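Local coordinates for hypothetical bacterial 6-phosphogluconolactonase (Bacteroides fragilis, PDB 3SCY), which probably hydrolyses a sugar-phosphate lactone such as 6-phosphogluconolactone, at residues V329-E334 with K346-V351; A76-A81 with L89-T94. All coordinates share one frame; numbering follows the deposited sequence. Where two conformers were deposited one is given.

Contact 1 of 2, residues V329-E334 with K346-V351; sequences VIQIFE and KKDIKV
Ile330 and Ile349 face each other as the hydrogen-bonded pair of an antiparallel hairpin, and their CB atoms lie 4.0 Å apart. Two backbone bonds join them: Ile330 N gives to Ile349 O (2.9 Å), and Ile349 N returns the bond to Ile330 O. Both isoleucines carry CG1 anti to the carbonyl carbon with an extended second torsion, and the chains reach on to different neighbours. CD1 of Ile330 comes within 3.8 Å of Val351 CG2, whereas CD1 of Ile349 meets CD1 of Ile332, two residues beyond Ile330. Ile332 is folded back instead (chi2 -60°), a turn that puts its tip beside Ile349 while its CG1 sits 3.3 Å from Lys347 O. Met16 and Val18 of strand 13-20, with Phe32 and Phe34 of strand 28-35, cover this apolar side.

From Ile332 and Lys347 onward the two segments part, Ile332 pairing again with Ile345, and water fills the role of direct bonds. One molecule accepts from Ile332 N and Lys347 N and probably donates to Asp348 OD1 (2.6 Å). A second accepts from Gln331 NE2 and also donates to Asp348 OD1. The Gln331 and Asp348 side chains run side by side in the same direction, with Gln331 CG 3.6 Å from Asp348 OD1, but their amide and carboxylate planes stand 77° apart and the polar ends meet through water. Gln331 OE1 is held by Gly305 N, and Lys347 NZ forms a salt bridge with Glu40. The chemistry is therefore divided: isoleucine and valine methyls pack against the neighbouring blade, while where the strand pairing is interrupted one water joins the two backbones, and Asp348 OD1 probably takes a proton from it and from a second water.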
loop_
_atom_site.group_PDB
_atom_site.type_symbol
_atom_site.label_atom_id
_atom_site.label_comp_id
_atom_site.label_asym_id
_atom_site.label_seq_id
_atom_site.Cartn_x
_atom_site.Cartn_y
_atom_site.Cartn_z
ATOM N N VAL A 329 -7.722 15.520 -5.788
ATOM C CA VAL A 329 -9.045 15.029 -5.371
ATOM C C VAL A 329 -9.008 13.560 -5.018
ATOM O O VAL A 329 -8.147 12.824 -5.499
ATOM C CB VAL A 329 -10.178 15.229 -6.441
ATOM C CG1 VAL A 329 -10.534 16.702 -6.659
ATOM C CG2 VAL A 329 -9.857 14.524 -7.760
ATOM N N ILE A 330 -9.988 13.137 -4.213
ATOM C CA ILE A 330 -10.276 11.747 -3.911
ATOM C C ILE A 330 -11.609 11.505 -4.603
ATOM O O ILE A 330 -12.606 12.115 -4.203
ATOM C CB ILE A 330 -10.305 11.369 -2.428
ATOM C CG1 ILE A 330 -8.928 11.564 -1.829
ATOM C CG2 ILE A 330 -10.768 9.888 -2.272
ATOM C CD1 ILE A 330 -8.980 11.787 -0.261
ATOM N N GLN A 331 -11.631 10.716 -5.691
ATOM C CA GLN A 331 -12.866 10.434 -6.423
ATOM C C GLN A 331 -13.574 9.251 -5.811
ATOM O O GLN A 331 -12.916 8.253 -5.457
ATOM C CB GLN A 331 -12.539 10.116 -7.859
ATOM C CG GLN A 331 -12.380 11.283 -8.773
ATOM C CD GLN A 331 -12.228 10.713 -10.160
ATOM O OE1 GLN A 331 -11.342 9.903 -10.410
ATOM N NE2 GLN A 331 -13.134 11.046 -11.053
ATOM N N ILE A 332 -14.912 9.320 -5.723
ATOM C CA ILE A 332 -15.679 8.257 -5.098
ATOM C C ILE A 332 -16.488 7.502 -6.153
ATOM O O ILE A 332 -17.320 8.114 -6.836
ATOM C CB ILE A 332 -16.620 8.808 -3.977
ATOM C CG1 ILE A 332 -15.990 9.947 -3.119
ATOM C CG2 ILE A 332 -17.231 7.680 -3.134
ATOM C CD1 ILE A 332 -14.677 9.579 -2.354
ATOM N N PHE A 333 -16.265 6.183 -6.269
ATOM C CA PHE A 333 -16.994 5.332 -7.208
ATOM C C PHE A 333 -17.843 4.312 -6.494
ATOM O O PHE A 333 -17.403 3.685 -5.535
ATOM C CB PHE A 333 -16.051 4.589 -8.179
ATOM C CG PHE A 333 -15.244 5.499 -9.065
ATOM C CD1 PHE A 333 -13.997 5.974 -8.648
ATOM C CD2 PHE A 333 -15.706 5.862 -10.326
ATOM C CE1 PHE A 333 -13.270 6.855 -9.452
ATOM C CE2 PHE A 333 -14.986 6.752 -11.117
ATOM C CZ PHE A 333 -13.754 7.209 -10.700
ATOM N N GLU A 334 -19.079 4.155 -6.936
ATOM C CA GLU A 334 -19.930 3.108 -6.409
ATOM C C GLU A 334 -19.648 1.836 -7.206
ATOM O O GLU A 334 -19.516 1.910 -8.428
ATOM C CB GLU A 334 -21.413 3.517 -6.481
ATOM C CG GLU A 334 -22.320 2.490 -5.828
ATOM C CD GLU A 334 -23.777 2.858 -5.639
ATOM O OE1 GLU A 334 -24.142 4.030 -5.892
ATOM O OE2 GLU A 334 -24.546 1.973 -5.197
ATOM N N LYS A 346 -19.854 11.522 -7.929
ATOM C CA LYS A 346 -19.593 12.977 -7.960
ATOM C C LYS A 346 -19.658 13.600 -6.538
ATOM O O LYS A 346 -20.401 14.559 -6.279
ATOM C CB LYS A 346 -20.558 13.713 -8.946
ATOM C CG LYS A 346 -20.615 13.138 -10.373
ATOM C CD LYS A 346 -19.271 13.090 -11.101
ATOM C CE LYS A 346 -18.956 14.312 -11.920
ATOM N NZ LYS A 346 -17.665 14.151 -12.644
ATOM N N LYS A 347 -18.876 13.015 -5.627
ATOM C CA LYS A 347 -18.747 13.448 -4.231
ATOM C C LYS A 347 -17.256 13.587 -3.913
ATOM O O LYS A 347 -16.786 13.172 -2.844
ATOM C CB LYS A 347 -19.465 12.477 -3.268
ATOM C CG LYS A 347 -20.987 12.440 -3.449
ATOM C CD LYS A 347 -21.702 11.811 -2.261
ATOM C CE LYS A 347 -23.141 11.458 -2.570
ATOM N NZ LYS A 347 -23.985 12.663 -2.785
ATOM N N ASP A 348 -16.501 14.180 -4.860
ATOM C CA ASP A 348 -15.057 14.381 -4.747
ATOM C C ASP A 348 -14.640 15.090 -3.469
ATOM O O ASP A 348 -15.300 16.027 -3.029
ATOM C CB ASP A 348 -14.535 15.210 -5.909
ATOM C CG ASP A 348 -14.519 14.570 -7.271
ATOM O OD1 ASP A 348 -14.948 13.387 -7.387
ATOM O OD2 ASP A 348 -14.079 15.244 -8.228
ATOM N N ILE A 349 -13.533 14.636 -2.888
ATOM C CA ILE A 349 -12.955 15.221 -1.677
ATOM C C ILE A 349 -11.713 16.000 -2.094
ATOM O O ILE A 349 -10.782 15.405 -2.652
ATOM C CB ILE A 349 -12.634 14.125 -0.619
ATOM C CG1 ILE A 349 -13.884 13.255 -0.287
ATOM C CG2 ILE A 349 -12.041 14.770 0.636
ATOM C CD1 ILE A 349 -13.610 11.917 0.502
ATOM N N LYS A 350 -11.684 17.315 -1.817
ATOM C CA LYS A 350 -10.552 18.174 -2.169
ATOM C C LYS A 350 -9.427 17.980 -1.181
ATOM O O LYS A 350 -9.639 18.117 0.022
ATOM C CB LYS A 350 -10.963 19.668 -2.220
ATOM N N VAL A 351 -8.253 17.563 -1.682
ATOM C CA VAL A 351 -7.016 17.339 -0.899
ATOM C C VAL A 351 -5.844 17.630 -1.821
ATOM O O VAL A 351 -5.873 17.155 -2.948
ATOM C CB VAL A 351 -6.881 15.896 -0.297
ATOM C CG1 VAL A 351 -5.642 15.774 0.586
ATOM C CG2 VAL A 351 -8.113 15.458 0.475
HETATM O O HOH W 1 -15.158 13.111 -10.101
HETATM O O HOH W 2 -16.592 11.405 -6.846
#

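Contact 2 of 2, residues A76-A81 with L89-T94; sequences AVSAFA and LHLLNT
Leu91 has CG anti to its backbone N (chi1 -177°), and Phe80 has CG anti to its carbonyl carbon; with the bent second torsion of Leu91 (chi2 69°), these lay the Leu91 CD1 methyl over one face of the Phe80 ring. This CH-pi contact measures 4.1 Å from CD1 to the ring centroid, and the methyl is displaced toward the rim, near Phe80 CE2. The same methyl also approaches Ala79 O and Ser78 CB. At the root of the Phe80 side chain, Leu89 CD2 packs 3.7 Å from CB, crossing the aromatic side chain at a slant. Val64 and Ser66 of strand 63-68, Ile29 of strand 28-35 and Val49 from a loop surround Phe80 and Leu89.

On the other side of the hairpin, Leu92 leans over the backbone, its CG 3.7 Å from Ala81 N and its CD2 against Ala81 CB. Asn93 turns OD1 to within 3.7 Å of Ala79 CB, while its ND2 bonds to Leu133 O. Ser78 and Thr94 are back on the Phe80 side; Thr94 CG2 lies 3.6 Å from Ala76 CB, and Ser78 OG, near Thr94, takes its hydrogen bond from Asn68.

The backbone bonds shift register between Ala79 and Phe80. Ala79 O receives Leu92 N at 2.8 Å and, weakly, Asn93 N, and Ala79 N gives an almost straight bond (175°) to Asn93 O. Ala81 and His90 exchange two bonds beyond this step, where a water lies in the plane of the His90 ring, 2.6 Å from ND1, and donates to Ala81 O. Two residues, Leu92 and Asn93, thus stand opposite the single Ala79: a classic beta bulge in the outermost hairpin of a four-stranded propeller blade.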
loop_
_atom_site.group_PDB
_atom_site.type_symbol
_atom_site.label_atom_id
_atom_site.label_comp_id
_atom_site.label_asym_id
_atom_site.label_seq_id
_atom_site.Cartn_x
_atom_site.Cartn_y
_atom_site.Cartn_z
ATOM N N ALA A 76 12.504 9.134 7.043
ATOM C CA ALA A 76 12.147 8.707 8.373
ATOM C C ALA A 76 10.768 8.065 8.433
ATOM O O ALA A 76 10.081 7.946 7.413
ATOM C CB ALA A 76 12.163 9.932 9.303
ATOM N N VAL A 77 10.392 7.636 9.649
ATOM C CA VAL A 77 9.053 7.152 9.984
ATOM C C VAL A 77 8.576 7.936 11.180
ATOM O O VAL A 77 9.355 8.150 12.114
ATOM C CB VAL A 77 8.985 5.631 10.229
ATOM C CG1 VAL A 77 7.581 5.202 10.676
ATOM C CG2 VAL A 77 9.385 4.891 8.965
ATOM N N SER A 78 7.309 8.367 11.156
ATOM C CA SER A 78 6.700 9.089 12.265
ATOM C C SER A 78 5.654 8.203 12.905
ATOM O O SER A 78 4.920 7.530 12.178
ATOM C CB SER A 78 6.046 10.373 11.758
ATOM O OG SER A 78 7.001 11.235 11.159
ATOM N N ALA A 79 5.573 8.222 14.234
ATOM C CA ALA A 79 4.593 7.471 15.003
ATOM C C ALA A 79 3.659 8.431 15.685
ATOM O O ALA A 79 4.121 9.394 16.312
ATOM C CB ALA A 79 5.302 6.613 16.043
ATOM N N PHE A 80 2.357 8.164 15.611
ATOM C CA PHE A 80 1.332 9.022 16.191
ATOM C C PHE A 80 0.351 8.260 17.043
ATOM O O PHE A 80 -0.002 7.128 16.691
ATOM C CB PHE A 80 0.485 9.666 15.067
ATOM C CG PHE A 80 1.227 10.452 14.022
ATOM C CD1 PHE A 80 1.799 9.813 12.927
ATOM C CD2 PHE A 80 1.326 11.841 14.114
ATOM C CE1 PHE A 80 2.473 10.532 11.953
ATOM C CE2 PHE A 80 2.022 12.562 13.148
ATOM C CZ PHE A 80 2.602 11.899 12.085
ATOM N N ALA A 81 -0.148 8.885 18.113
ATOM C CA ALA A 81 -1.312 8.355 18.808
ATOM C C ALA A 81 -2.531 8.802 17.998
ATOM O O ALA A 81 -2.594 9.967 17.563
ATOM C CB ALA A 81 -1.392 8.886 20.222
ATOM N N LEU A 89 -4.435 13.196 15.311
ATOM C CA LEU A 89 -3.129 12.543 15.334
ATOM C C LEU A 89 -2.213 13.316 16.257
ATOM O O LEU A 89 -2.119 14.539 16.128
ATOM C CB LEU A 89 -2.528 12.491 13.937
ATOM C CG LEU A 89 -3.211 11.520 13.003
ATOM C CD1 LEU A 89 -3.008 11.921 11.551
ATOM C CD2 LEU A 89 -2.729 10.114 13.250
ATOM N N HIS A 90 -1.562 12.637 17.190
ATOM C CA HIS A 90 -0.641 13.316 18.100
ATOM C C HIS A 90 0.685 12.672 17.971
ATOM O O HIS A 90 0.843 11.527 18.393
ATOM C CB HIS A 90 -1.126 13.294 19.571
ATOM C CG HIS A 90 -2.285 14.214 19.840
ATOM N ND1 HIS A 90 -3.570 13.835 19.563
ATOM C CD2 HIS A 90 -2.296 15.462 20.365
ATOM C CE1 HIS A 90 -4.334 14.853 19.914
ATOM N NE2 HIS A 90 -3.612 15.857 20.414
ATOM N N LEU A 91 1.636 13.365 17.350
ATOM C CA LEU A 91 2.971 12.832 17.142
ATOM C C LEU A 91 3.585 12.370 18.456
ATOM O O LEU A 91 3.529 13.069 19.473
ATOM C CB LEU A 91 3.871 13.881 16.466
ATOM C CG LEU A 91 5.297 13.450 16.100
ATOM C CD1 LEU A 91 5.315 12.412 14.965
ATOM C CD2 LEU A 91 6.155 14.656 15.761
ATOM N N LEU A 92 4.172 11.168 18.416
ATOM C CA LEU A 92 4.881 10.604 19.553
ATOM C C LEU A 92 6.362 10.787 19.340
ATOM O O LEU A 92 7.056 11.303 20.219
ATOM C CB LEU A 92 4.541 9.119 19.750
ATOM C CG LEU A 92 3.053 8.767 19.963
ATOM C CD1 LEU A 92 2.903 7.262 20.151
ATOM C CD2 LEU A 92 2.459 9.488 21.157
ATOM N N ASN A 93 6.860 10.338 18.167
ATOM C CA ASN A 93 8.263 10.498 17.813
ATOM C C ASN A 93 8.499 10.145 16.360
ATOM O O ASN A 93 7.575 9.736 15.655
ATOM C CB ASN A 93 9.200 9.695 18.740
ATOM C CG ASN A 93 9.243 8.201 18.516
ATOM O OD1 ASN A 93 8.312 7.601 17.969
ATOM N ND2 ASN A 93 10.366 7.593 18.880
ATOM N N THR A 94 9.753 10.331 15.919
ATOM C CA THR A 94 10.210 10.064 14.561
ATOM C C THR A 94 11.543 9.329 14.655
ATOM O O THR A 94 12.304 9.559 15.607
ATOM C CB THR A 94 10.338 11.405 13.788
ATOM O OG1 THR A 94 9.163 12.196 13.977
ATOM C CG2 THR A 94 10.601 11.223 12.299
HETATM O O HOH W 3 -4.917 11.636 18.996
#

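Each contact joins the last two strands of a four-stranded antiparallel blade, but in different blades, with centres about 27 Å apart and no touch between them. Both lie about 19 Å from the centre of the chain and mix buried with exposed residues. Strand 28-35 borders both, meeting Ile332, Ile349 and Val351 of contact 1 and Phe80 and Leu89 of contact 2. Irregularity is absorbed differently: in 329-334 with 346-351, water and an aspartate span an interrupted pairing, whereas in 76-81 with 89-94 a bulge keeps direct backbone bonds on either side of it. Aliphatic packing serves contact 1, while contact 2 adds an aromatic ring.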